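Local coordinates for periplasmic binding protein (Roseiflexus sp. RS-1, PDB 5GJ3) that binds heme, here two molecules at once, as the periplasmic component of a bacterial heme-acquisition system and probably hands it on for import, at residues 202-207 with 235-240; 161-166 with 184-189; 7-12 with 60-65; 31-36 with 45-50. All coordinates share one frame; numbering follows the deposited sequence.

Contact 1 (202-207 with 235-240); sequences LLVLDK and IIALDD. With HEM (protoporphyrin IX containing Fe), chain B.
Leu202 to Leu205 pairs with Ile235 to Leu238 as two neighbouring parallel strands of the mixed sheet in the C-terminal half of the chain. The backbone bonds follow the parallel pattern. Ile236 N gives to Leu202 O at 2.9 Å, and Val204 N gives to Ile236 O. Leu238 N then gives to Val204 O. The last bond differs: Asp206 N reaches Leu238 O at 2.9 Å from above the carbonyl plane, 53° out of it, as the first strand turns into helix 206-211.

The apolar contacts fall on two faces. On one, Leu202 and Ile235 lie side by side and point the same way, with Leu202 CD1 3.6 Å from Ile235 CD1. Val204 CG2 lies 3.7 Å from Ala237 CB. It also touches Ile235 CG2. On the other face Leu203 CD1 meets Ile236 CG2 at 3.8 Å. An alanine at Ile235 would probably leave a gap beside Leu202 CD1 and Val204 CG2, since CD1 and CG2 of the isoleucine make those contacts.

The polar contacts gather at the C-terminal ends of the strands. One water accepts from Lys207 N and Asp240 N. Asp239 OD2 caps Tyr242 N.

Packing contacts follow next to the heme. Leu205 CD1 lies 4.0 Å from Asp240 CB, and Asp240 CG is 3.7 Å from the heme methyl CMB. Asp240 lines the pockets of both hemes, Leu205 that of the second. The chemistry thus changes along the pair, from apolar strand pairing to acidic ends, bridged by a water, next to the heme.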
# COMPACT_ATOMS: atom_id res chain seq x y z
N LEU A 202 -11.95 12.86 3.35
CA LEU A 202 -12.22 11.52 2.85
C LEU A 202 -11.00 11.00 2.06
O LEU A 202 -10.58 11.59 1.05
CB LEU A 202 -13.48 11.51 1.97
CG LEU A 202 -14.75 11.74 2.81
CD1 LEU A 202 -15.89 12.20 1.92
CD2 LEU A 202 -15.15 10.47 3.56
N LEU A 203 -10.43 9.90 2.54
CA LEU A 203 -9.28 9.29 1.87
C LEU A 203 -9.75 8.02 1.13
O LEU A 203 -10.32 7.13 1.73
CB LEU A 203 -8.17 8.99 2.89
CG LEU A 203 -6.85 8.37 2.43
CD1 LEU A 203 -6.12 9.26 1.44
CD2 LEU A 203 -5.93 8.06 3.60
N VAL A 204 -9.53 7.98 -0.18
CA VAL A 204 -9.97 6.85 -1.01
C VAL A 204 -8.87 6.37 -1.98
O VAL A 204 -7.85 7.03 -2.17
CB VAL A 204 -11.18 7.25 -1.87
CG1 VAL A 204 -12.36 7.63 -0.95
CG2 VAL A 204 -10.81 8.38 -2.84
N LEU A 205 -9.09 5.23 -2.61
CA LEU A 205 -8.18 4.80 -3.70
C LEU A 205 -8.63 5.36 -5.06
O LEU A 205 -9.86 5.55 -5.29
CB LEU A 205 -8.08 3.31 -3.72
CG LEU A 205 -7.64 2.74 -2.37
CD1 LEU A 205 -7.67 1.22 -2.40
CD2 LEU A 205 -6.28 3.25 -1.90
N ASP A 206 -7.64 5.68 -5.93
CA ASP A 206 -7.87 6.05 -7.34
C ASP A 206 -8.97 5.19 -7.98
O ASP A 206 -10.02 5.72 -8.47
CB ASP A 206 -6.57 5.90 -8.18
CG ASP A 206 -5.65 7.13 -8.13
OD1 ASP A 206 -5.96 8.11 -7.40
OD2 ASP A 206 -4.58 7.11 -8.82
N LYS A 207 -8.76 3.87 -7.99
CA LYS A 207 -9.72 2.95 -8.64
C LYS A 207 -11.07 2.98 -7.97
O LYS A 207 -12.11 2.96 -8.64
CB LYS A 207 -9.23 1.50 -8.69
CG LYS A 207 -7.98 1.27 -9.53
CD LYS A 207 -8.16 0.09 -10.48
CE LYS A 207 -6.83 -0.51 -10.93
NZ LYS A 207 -5.78 0.52 -11.19
N ILE A 235 -11.58 15.47 -0.86
CA ILE A 235 -11.39 14.06 -1.15
C ILE A 235 -9.93 13.97 -1.58
O ILE A 235 -9.52 14.74 -2.45
CB ILE A 235 -12.26 13.54 -2.35
CG1 ILE A 235 -13.76 13.94 -2.28
CG2 ILE A 235 -12.02 12.05 -2.62
CD1 ILE A 235 -14.45 13.81 -0.96
N ILE A 236 -9.17 13.03 -1.01
CA ILE A 236 -7.78 12.76 -1.44
C ILE A 236 -7.86 11.36 -2.05
O ILE A 236 -8.30 10.42 -1.40
CB ILE A 236 -6.79 12.64 -0.22
CG1 ILE A 236 -6.78 13.86 0.70
CG2 ILE A 236 -5.36 12.27 -0.68
CD1 ILE A 236 -6.54 15.17 -0.01
N ALA A 237 -7.47 11.21 -3.32
CA ALA A 237 -7.48 9.89 -3.94
C ALA A 237 -6.04 9.54 -4.27
O ALA A 237 -5.33 10.32 -4.90
CB ALA A 237 -8.35 9.88 -5.19
N LEU A 238 -5.58 8.39 -3.81
CA LEU A 238 -4.18 7.98 -4.09
C LEU A 238 -4.22 6.60 -4.71
O LEU A 238 -5.15 5.84 -4.48
CB LEU A 238 -3.32 7.98 -2.79
CG LEU A 238 -3.08 9.38 -2.14
CD1 LEU A 238 -2.33 9.25 -0.82
CD2 LEU A 238 -2.32 10.31 -3.07
N ASP A 239 -3.20 6.28 -5.51
CA ASP A 239 -2.99 4.92 -6.01
C ASP A 239 -2.83 3.91 -4.86
O ASP A 239 -2.14 4.20 -3.89
CB ASP A 239 -1.71 4.93 -6.85
CG ASP A 239 -1.35 3.57 -7.33
OD1 ASP A 239 -2.03 3.11 -8.26
OD2 ASP A 239 -0.41 2.95 -6.78
N ASP A 240 -3.44 2.73 -4.95
CA ASP A 240 -3.31 1.74 -3.88
C ASP A 240 -1.90 1.29 -3.48
O ASP A 240 -1.57 1.26 -2.29
CB ASP A 240 -4.17 0.48 -4.11
CG ASP A 240 -4.09 -0.04 -5.56
OD1 ASP A 240 -3.06 0.16 -6.24
OD2 ASP A 240 -5.09 -0.65 -6.02
CHA HEM B . -8.05 -8.55 -4.61
CHB HEM B . -4.49 -5.29 -5.16
CHC HEM B . -4.05 -5.40 -0.29
CHD HEM B . -7.23 -9.04 0.11
C1A HEM B . -7.16 -7.65 -5.14
C2A HEM B . -7.04 -7.42 -6.53
C3A HEM B . -6.03 -6.53 -6.73
C4A HEM B . -5.54 -6.17 -5.43
CMA HEM B . -5.53 -6.01 -8.08
CAA HEM B . -7.88 -8.13 -7.58
CBA HEM B . -7.32 -9.57 -7.70
CGA HEM B . -8.28 -10.56 -8.32
O1A HEM B . -9.48 -10.27 -8.39
O2A HEM B . -7.91 -11.68 -8.74
C1B HEM B . -4.08 -4.99 -3.84
C2B HEM B . -3.11 -4.00 -3.47
C3B HEM B . -3.00 -4.01 -2.10
C4B HEM B . -3.92 -5.07 -1.64
CMB HEM B . -2.39 -3.06 -4.41
CAB HEM B . -2.16 -3.20 -1.19
CBB HEM B . -1.01 -2.64 -1.63
C1C HEM B . -4.88 -6.33 0.27
C2C HEM B . -5.13 -6.50 1.65
C3C HEM B . -6.05 -7.56 1.77
C4C HEM B . -6.37 -7.99 0.43
CMC HEM B . -4.47 -5.67 2.74
CAC HEM B . -6.63 -8.16 3.00
CBC HEM B . -6.39 -7.67 4.22
C1D HEM B . -7.71 -9.14 -1.19
C2D HEM B . -8.78 -10.10 -1.51
C3D HEM B . -9.02 -9.97 -2.81
C4D HEM B . -8.09 -8.93 -3.28
CMD HEM B . -9.49 -11.04 -0.53
CAD HEM B . -10.02 -10.77 -3.64
CBD HEM B . -9.14 -11.80 -4.45
CGD HEM B . -8.84 -13.12 -3.75
O1D HEM B . -9.58 -13.54 -2.83
O2D HEM B . -7.88 -13.87 -4.09
NA HEM B . -6.21 -6.95 -4.49
NB HEM B . -4.47 -5.62 -2.73
NC HEM B . -5.62 -7.24 -0.45
ND HEM B . -7.27 -8.47 -2.30
FE HEM B . -5.90 -7.12 -2.52
O HOH W 1 -5.94 2.80 -7.09

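Contact 2 (161-166 with 184-189)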
# COMPACT_ATOMS: atom_id res chain seq x y z
N ARG A 161 -8.17 0.44 13.13
CA ARG A 161 -6.83 0.13 13.65
C ARG A 161 -6.31 -1.23 13.17
O ARG A 161 -7.09 -2.04 12.61
CB ARG A 161 -6.77 0.28 15.18
CG ARG A 161 -6.99 1.73 15.59
CD ARG A 161 -6.40 2.14 16.93
NE ARG A 161 -7.06 3.36 17.44
CZ ARG A 161 -6.91 3.86 18.68
NH1 ARG A 161 -6.11 3.27 19.56
NH2 ARG A 161 -7.56 4.96 19.03
N ASN A 162 -5.00 -1.44 13.36
CA ASN A 162 -4.29 -2.59 12.82
C ASN A 162 -4.35 -2.70 11.27
O ASN A 162 -4.51 -3.78 10.71
CB ASN A 162 -4.74 -3.91 13.51
CG ASN A 162 -3.70 -5.01 13.37
OD1 ASN A 162 -2.52 -4.80 13.67
ND2 ASN A 162 -4.12 -6.17 12.88
N THR A 163 -4.25 -1.56 10.58
CA THR A 163 -4.15 -1.50 9.12
C THR A 163 -2.98 -0.57 8.77
O THR A 163 -2.65 0.39 9.52
CB THR A 163 -5.44 -0.94 8.44
OG1 THR A 163 -5.67 0.42 8.87
CG2 THR A 163 -6.69 -1.78 8.78
N ALA A 164 -2.36 -0.84 7.61
CA ALA A 164 -1.35 0.08 7.06
C ALA A 164 -1.92 1.50 6.96
O ALA A 164 -1.19 2.45 7.22
CB ALA A 164 -0.92 -0.38 5.68
N VAL A 165 -3.18 1.65 6.52
CA VAL A 165 -3.68 3.03 6.24
C VAL A 165 -3.82 3.79 7.57
O VAL A 165 -3.53 5.00 7.64
CB VAL A 165 -4.96 3.08 5.36
CG1 VAL A 165 -6.17 2.48 6.09
CG2 VAL A 165 -5.26 4.53 4.91
N ASP A 166 -4.17 3.06 8.64
CA ASP A 166 -4.25 3.65 9.97
C ASP A 166 -2.88 4.23 10.37
O ASP A 166 -2.78 5.39 10.83
CB ASP A 166 -4.70 2.62 11.00
CG ASP A 166 -4.90 3.23 12.36
OD1 ASP A 166 -5.77 4.10 12.52
OD2 ASP A 166 -4.18 2.84 13.29
N VAL A 184 -12.20 -1.79 14.13
CA VAL A 184 -10.91 -2.47 14.06
C VAL A 184 -10.85 -3.08 12.65
O VAL A 184 -11.85 -3.66 12.21
CB VAL A 184 -10.83 -3.60 15.12
CG1 VAL A 184 -9.64 -4.52 14.85
CG2 VAL A 184 -10.75 -3.02 16.52
N GLU A 185 -9.72 -2.95 11.93
CA GLU A 185 -9.56 -3.54 10.56
C GLU A 185 -10.64 -3.04 9.58
O GLU A 185 -10.98 -1.86 9.66
CB GLU A 185 -9.39 -5.08 10.63
CG GLU A 185 -8.08 -5.47 11.32
CD GLU A 185 -8.00 -6.91 11.84
OE1 GLU A 185 -8.59 -7.82 11.22
OE2 GLU A 185 -7.32 -7.14 12.88
N PHE A 186 -11.17 -3.87 8.68
CA PHE A 186 -12.20 -3.41 7.74
C PHE A 186 -13.63 -3.68 8.20
O PHE A 186 -13.96 -4.81 8.57
CB PHE A 186 -12.01 -4.02 6.35
CG PHE A 186 -10.86 -3.43 5.60
CD1 PHE A 186 -9.55 -3.72 5.97
CD2 PHE A 186 -11.08 -2.57 4.54
CE1 PHE A 186 -8.47 -3.15 5.30
CE2 PHE A 186 -10.01 -2.00 3.85
CZ PHE A 186 -8.71 -2.29 4.23
N LYS A 187 -14.47 -2.65 8.20
CA LYS A 187 -15.90 -2.81 8.53
C LYS A 187 -16.78 -2.04 7.57
O LYS A 187 -16.34 -1.03 7.01
CB LYS A 187 -16.17 -2.39 9.97
CG LYS A 187 -15.42 -3.24 10.98
CD LYS A 187 -15.98 -4.67 11.11
CE LYS A 187 -15.41 -5.41 12.33
NZ LYS A 187 -13.95 -5.75 12.21
N PRO A 188 -18.03 -2.52 7.36
CA PRO A 188 -18.93 -1.80 6.46
C PRO A 188 -19.20 -0.34 6.87
O PRO A 188 -19.32 -0.04 8.05
CB PRO A 188 -20.24 -2.65 6.45
CG PRO A 188 -20.07 -3.72 7.49
CD PRO A 188 -18.60 -3.82 7.82
N LEU A 189 -19.25 0.54 5.88
CA LEU A 189 -19.78 1.88 6.04
C LEU A 189 -21.28 1.79 6.39
O LEU A 189 -21.99 0.90 5.89
CB LEU A 189 -19.56 2.71 4.77
CG LEU A 189 -19.89 4.22 4.84
CD1 LEU A 189 -19.00 4.92 5.86
CD2 LEU A 189 -19.74 4.89 3.48
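Thr163 and Glu185 meet where the N-terminus of helix 164-171 passes the start of strand 186-188, an edge of the mixed sheet in the C-terminal half of the chain. Thr163 is the N-cap of that helix. Its OG1 accepts from Asp166 N at 3.0 Å and also bonds to Gly160 O.

The closer-packed part centres on the threonine methyl. With OG1 between the backbone N and the carbonyl carbon (chi1 62°), CG2 is the branch that meets segment 184-189. Thr163 CG2 lies 3.8 Å from Glu185 CA and approaches Phe186 CE1 obliquely at 4.1 Å. Phe186 itself lines the pocket of one of the two hemes. An alanine at Thr163 would probably leave Asp166 N without its cap and open a gap beside Phe186 CE1.

A single backbone bridge joins Arg161 to Val184. Glu185 N gives to Arg161 O at 2.9 Å.

The outer side is looser and exposed to solvent. Asn162 and Glu185 lie side by side, pointing the same way, with amide and carboxylate planes 51° apart. Their one link is weak: Asn162 ND2 gives to Glu185 OE2 at 3.3 Å. Lys187 folds back, and its NZ bonds to Val184 O at 3.0 Å.

Contact 3 (7-12 with 60-65); sequences RIVSLN and LSLNPT
Arg7 and Val9 make a surface contact with the loop 62-65, at the N-terminal ends of two neighbouring inner strands, 8-10 and 66-70, of the four-stranded parallel sheet. The loop leads from helix 56-60 into strand 66-70.

The guanidinium of Arg7 grips the Leu62 carbonyl side-on. Arg7 NE reaches Leu62 O at 3.1 Å, and Arg7 NH2 reaches that oxygen at 3.0 Å. The oxygen lies 5° out of the guanidinium plane. The chain bends at chi3 (65°), which turns NE toward the Leu62 and Asn63 carbonyls. A weak bond from Arg7 NE to Asn63 O adds a second carbonyl at the same edge.

The Arg7 backbone is held too: its O accepts from Thr65 N at 2.8 Å, and its N gives to the side-chain Thr65 OG1 at 2.9 Å. This hydroxyl also bonds to Glu6 OE2.

Beside the polar bonds is a small apolar patch. Val9 CG2 touches Leu62 CD1 at 3.9 Å and Pro64 CB at 3.8 Å.

Leu60 to Asn63 form a type I beta turn, and Asn63 leaves the helix with positive phi. This helix-to-strand connection beside a parallel strand belongs to the alpha/beta architecture of periplasmic binding proteins.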
# COMPACT_ATOMS: atom_id res chain seq x y z
N ARG A 7 16.68 -15.54 -12.53
CA ARG A 7 15.30 -15.43 -13.02
C ARG A 7 14.37 -15.37 -11.80
O ARG A 7 14.10 -16.37 -11.15
CB ARG A 7 14.92 -16.62 -13.92
CG ARG A 7 15.74 -16.72 -15.24
CD ARG A 7 15.40 -18.01 -15.99
NE ARG A 7 14.01 -18.02 -16.45
CZ ARG A 7 13.56 -17.25 -17.45
NH1 ARG A 7 14.38 -16.45 -18.09
NH2 ARG A 7 12.29 -17.27 -17.80
N ILE A 8 13.95 -14.16 -11.48
CA ILE A 8 13.18 -13.87 -10.26
C ILE A 8 11.69 -13.80 -10.58
O ILE A 8 11.24 -13.08 -11.55
CB ILE A 8 13.64 -12.53 -9.64
CG1 ILE A 8 15.19 -12.49 -9.50
CG2 ILE A 8 12.98 -12.29 -8.26
CD1 ILE A 8 15.68 -11.15 -8.96
N VAL A 9 10.93 -14.55 -9.79
CA VAL A 9 9.50 -14.45 -9.76
C VAL A 9 9.16 -13.80 -8.41
O VAL A 9 9.53 -14.30 -7.34
CB VAL A 9 8.75 -15.78 -9.94
CG1 VAL A 9 7.23 -15.51 -9.81
CG2 VAL A 9 9.04 -16.39 -11.32
N SER A 10 8.51 -12.64 -8.50
CA SER A 10 8.19 -11.86 -7.32
C SER A 10 6.68 -12.03 -7.00
O SER A 10 5.81 -11.81 -7.88
CB SER A 10 8.55 -10.41 -7.57
OG SER A 10 8.04 -9.64 -6.50
N LEU A 11 6.36 -12.40 -5.77
CA LEU A 11 4.98 -12.76 -5.43
C LEU A 11 4.03 -11.59 -5.01
O LEU A 11 2.81 -11.80 -4.91
CB LEU A 11 4.97 -13.87 -4.33
CG LEU A 11 5.82 -15.11 -4.67
CD1 LEU A 11 5.72 -16.05 -3.49
CD2 LEU A 11 5.26 -15.78 -5.93
N ASN A 12 4.58 -10.42 -4.75
CA ASN A 12 3.76 -9.32 -4.23
C ASN A 12 4.17 -8.05 -4.90
O ASN A 12 5.35 -7.84 -5.18
CB ASN A 12 3.90 -9.14 -2.70
CG ASN A 12 3.68 -10.41 -1.97
OD1 ASN A 12 4.61 -11.20 -1.76
ND2 ASN A 12 2.44 -10.69 -1.65
N LEU A 60 5.96 -21.80 -11.84
CA LEU A 60 7.01 -22.81 -12.17
C LEU A 60 7.37 -22.91 -13.65
O LEU A 60 8.52 -23.21 -14.00
CB LEU A 60 6.70 -24.18 -11.56
CG LEU A 60 6.61 -24.16 -10.03
CD1 LEU A 60 5.92 -25.43 -9.58
CD2 LEU A 60 7.97 -24.00 -9.34
N SER A 61 6.41 -22.59 -14.51
CA SER A 61 6.65 -22.63 -15.92
C SER A 61 7.57 -21.48 -16.40
O SER A 61 8.01 -21.48 -17.54
CB SER A 61 5.34 -22.68 -16.69
OG SER A 61 4.75 -21.41 -16.74
N LEU A 62 7.87 -20.51 -15.52
CA LEU A 62 8.84 -19.47 -15.87
C LEU A 62 10.28 -19.88 -15.55
O LEU A 62 11.19 -19.07 -15.73
CB LEU A 62 8.51 -18.14 -15.18
CG LEU A 62 7.12 -17.58 -15.47
CD1 LEU A 62 6.83 -16.41 -14.53
CD2 LEU A 62 7.00 -17.18 -16.94
N ASN A 63 10.46 -21.10 -15.04
CA ASN A 63 11.77 -21.64 -14.61
C ASN A 63 12.54 -20.67 -13.76
O ASN A 63 13.69 -20.31 -14.10
CB ASN A 63 12.64 -22.09 -15.80
CG ASN A 63 11.90 -23.03 -16.70
OD1 ASN A 63 11.76 -22.77 -17.88
ND2 ASN A 63 11.36 -24.10 -16.14
N PRO A 64 11.94 -20.27 -12.63
CA PRO A 64 12.67 -19.33 -11.76
C PRO A 64 13.94 -19.92 -11.16
O PRO A 64 14.04 -21.13 -10.95
CB PRO A 64 11.65 -19.03 -10.61
CG PRO A 64 10.59 -20.06 -10.71
CD PRO A 64 10.69 -20.77 -12.03
N THR A 65 14.89 -19.06 -10.82
CA THR A 65 16.03 -19.46 -9.99
C THR A 65 15.69 -19.01 -8.55
O THR A 65 16.24 -19.49 -7.55
CB THR A 65 17.33 -18.73 -10.41
OG1 THR A 65 17.16 -17.31 -10.24
CG2 THR A 65 17.70 -19.03 -11.88

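Contact 4 (31-36 with 45-50); sequences VDSSAT and LPNIGY. With HEM (protoporphyrin IX containing Fe), chain B.
Tyr50 lies beside Asp32, Ser33 and Ser34, and Tyr50 OH binds the heme iron, 1.9 Å from HEM FE. Its CG is anti to the backbone N (chi1 177°); the ring beyond it still has Ser33 CB and Ser34 CB at its edge. Ser34 CB is 4.0 Å from Tyr50 CE1 and also touches the heme at CHB. Heme C1A lies over one face of the Tyr50 ring, 3.2 Å above its plane and offset toward the rim.

Asp32 and Tyr50 lie side by side and point the same way, with carboxylate and ring planes 56° apart. Asp32 OD2 is held by two bonds from Ser34. The hydroxyl OG meets it on its syn lone pair. Ser34 N meets Asp32 OD2 at 2.8 Å from above the carboxylate plane, forming an Asx turn. A weak bond from Gln51 N adds to these. Asn47 OD1 makes a second Asx turn by accepting from Gly49 N.

Three backbone bonds cross between the segments. Val31 N gives to Pro46 O at 3.0 Å, Ile48 N to Val31 O, and Ser33 N to Gly49 O. Val31 CG1 and Leu45 CD1 touch at 4.0 Å, their side chains at about a right angle. Gly49 has backbone angles that would jam a side chain against the preceding carbonyl.

The contact follows strand 28-31. Thr16 of helix 13-21 packs on Val31, while Leu54 of strand 53-54 packs on Asp32 and Ile48.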
# COMPACT_ATOMS: atom_id res chain seq x y z
N VAL A 31 5.46 -11.63 -12.44
CA VAL A 31 4.91 -10.81 -11.34
C VAL A 31 3.45 -11.13 -11.08
O VAL A 31 2.77 -11.69 -11.94
CB VAL A 31 5.01 -9.29 -11.62
CG1 VAL A 31 6.46 -8.85 -11.64
CG2 VAL A 31 4.24 -8.89 -12.90
N ASP A 32 2.95 -10.74 -9.90
CA ASP A 32 1.54 -10.92 -9.60
C ASP A 32 0.72 -9.68 -10.08
O ASP A 32 1.31 -8.61 -10.39
CB ASP A 32 1.34 -11.17 -8.10
CG ASP A 32 1.11 -9.86 -7.32
OD1 ASP A 32 2.11 -9.14 -7.06
OD2 ASP A 32 -0.07 -9.55 -7.00
N SER A 33 -0.61 -9.86 -10.15
CA SER A 33 -1.62 -8.80 -10.52
C SER A 33 -1.48 -7.47 -9.81
O SER A 33 -1.83 -6.44 -10.37
CB SER A 33 -3.04 -9.27 -10.16
OG SER A 33 -3.38 -10.35 -10.96
N SER A 34 -1.03 -7.48 -8.56
CA SER A 34 -0.92 -6.21 -7.82
C SER A 34 0.38 -5.46 -8.14
O SER A 34 0.65 -4.40 -7.56
CB SER A 34 -1.03 -6.45 -6.29
OG SER A 34 0.19 -7.05 -5.83
N ALA A 35 1.23 -6.01 -9.00
CA ALA A 35 2.52 -5.38 -9.25
C ALA A 35 2.37 -4.32 -10.34
O ALA A 35 2.62 -4.61 -11.51
CB ALA A 35 3.61 -6.42 -9.64
N THR A 36 1.99 -3.11 -9.94
CA THR A 36 1.68 -2.01 -10.90
C THR A 36 2.80 -0.92 -10.90
O THR A 36 2.58 0.13 -11.49
CB THR A 36 0.37 -1.32 -10.49
OG1 THR A 36 0.46 -1.05 -9.10
CG2 THR A 36 -0.86 -2.18 -10.72
N LEU A 45 5.35 -8.02 -18.27
CA LEU A 45 5.86 -9.30 -17.72
C LEU A 45 4.77 -10.34 -17.56
O LEU A 45 3.62 -10.01 -17.36
CB LEU A 45 6.59 -9.05 -16.40
CG LEU A 45 7.92 -8.30 -16.44
CD1 LEU A 45 8.32 -7.87 -15.04
CD2 LEU A 45 9.01 -9.15 -17.06
N PRO A 46 5.13 -11.62 -17.62
CA PRO A 46 4.10 -12.63 -17.42
C PRO A 46 3.39 -12.50 -16.03
O PRO A 46 4.01 -12.07 -15.03
CB PRO A 46 4.88 -13.96 -17.53
CG PRO A 46 6.12 -13.63 -18.28
CD PRO A 46 6.40 -12.16 -18.13
N ASN A 47 2.11 -12.87 -16.01
CA ASN A 47 1.28 -12.75 -14.82
C ASN A 47 1.27 -14.10 -14.19
O ASN A 47 1.07 -15.08 -14.88
CB ASN A 47 -0.18 -12.41 -15.20
CG ASN A 47 -1.13 -12.50 -14.01
OD1 ASN A 47 -0.84 -11.96 -12.95
ND2 ASN A 47 -2.26 -13.20 -14.18
N ILE A 48 1.42 -14.16 -12.86
CA ILE A 48 1.39 -15.45 -12.16
C ILE A 48 0.12 -15.55 -11.28
O ILE A 48 -0.05 -16.52 -10.52
CB ILE A 48 2.67 -15.63 -11.29
CG1 ILE A 48 2.68 -14.53 -10.18
CG2 ILE A 48 3.93 -15.50 -12.20
CD1 ILE A 48 3.80 -14.65 -9.13
N GLY A 49 -0.78 -14.58 -11.40
CA GLY A 49 -2.05 -14.63 -10.64
C GLY A 49 -2.04 -13.51 -9.61
O GLY A 49 -1.05 -12.78 -9.54
N TYR A 50 -3.11 -13.36 -8.83
CA TYR A 50 -3.11 -12.36 -7.73
C TYR A 50 -2.25 -12.87 -6.52
O TYR A 50 -2.22 -14.06 -6.25
CB TYR A 50 -4.56 -12.00 -7.32
CG TYR A 50 -4.62 -11.02 -6.15
CD1 TYR A 50 -4.04 -9.77 -6.23
CD2 TYR A 50 -5.20 -11.41 -4.94
CE1 TYR A 50 -4.02 -8.90 -5.13
CE2 TYR A 50 -5.23 -10.54 -3.82
CZ TYR A 50 -4.63 -9.29 -3.93
OH TYR A 50 -4.63 -8.45 -2.83
CHA HEM B . -8.05 -8.55 -4.61
CHB HEM B . -4.49 -5.29 -5.16
CHC HEM B . -4.05 -5.40 -0.29
CHD HEM B . -7.23 -9.04 0.11
C1A HEM B . -7.16 -7.65 -5.14
C2A HEM B . -7.04 -7.42 -6.53
C3A HEM B . -6.03 -6.53 -6.73
C4A HEM B . -5.54 -6.17 -5.43
CMA HEM B . -5.53 -6.01 -8.08
CAA HEM B . -7.88 -8.13 -7.58
CBA HEM B . -7.32 -9.57 -7.70
CGA HEM B . -8.28 -10.56 -8.32
O1A HEM B . -9.48 -10.27 -8.39
O2A HEM B . -7.91 -11.68 -8.74
C1B HEM B . -4.08 -4.99 -3.84
C2B HEM B . -3.11 -4.00 -3.47
C3B HEM B . -3.00 -4.01 -2.10
C4B HEM B . -3.92 -5.07 -1.64
CMB HEM B . -2.39 -3.06 -4.41
CAB HEM B . -2.16 -3.20 -1.19
CBB HEM B . -1.01 -2.64 -1.63
C1C HEM B . -4.88 -6.33 0.27
C2C HEM B . -5.13 -6.50 1.65
C3C HEM B . -6.05 -7.56 1.77
C4C HEM B . -6.37 -7.99 0.43
CMC HEM B . -4.47 -5.67 2.74
CAC HEM B . -6.63 -8.16 3.00
CBC HEM B . -6.39 -7.67 4.22
C1D HEM B . -7.71 -9.14 -1.19
C2D HEM B . -8.78 -10.10 -1.51
C3D HEM B . -9.02 -9.97 -2.81
C4D HEM B . -8.09 -8.93 -3.28
CMD HEM B . -9.49 -11.04 -0.53
CAD HEM B . -10.02 -10.77 -3.64
CBD HEM B . -9.14 -11.80 -4.45
CGD HEM B . -8.84 -13.12 -3.75
O1D HEM B . -9.58 -13.54 -2.83
O2D HEM B . -7.88 -13.87 -4.09
NA HEM B . -6.21 -6.95 -4.49
NB HEM B . -4.47 -5.62 -2.73
NC HEM B . -5.62 -7.24 -0.45
ND HEM B . -7.27 -8.47 -2.30
FE HEM B . -5.90 -7.12 -2.52

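Contacts 1 and 2 share the mixed sheet and touch through Leu203 CD2 and Val165 CG2. Contacts 3 and 4 lie together at the other sheet, with Val9 and Leu11 packed on Ile48. Contact 4 is nested in the loop that contact 3 closes. Contacts 1 and 4 are partly buried, whereas 2 and 3 are surface contacts. Contact 1 is regular strand pairing with apolar faces. Contact 2 has one bridge and a helix cap, and contact 3 relies on an arginine gripping a carbonyl. Contact 4 supplies the iron ligand. Contacts 1, 2 and 4 all contribute residues to heme pockets; contact 3 lies farther from the heme.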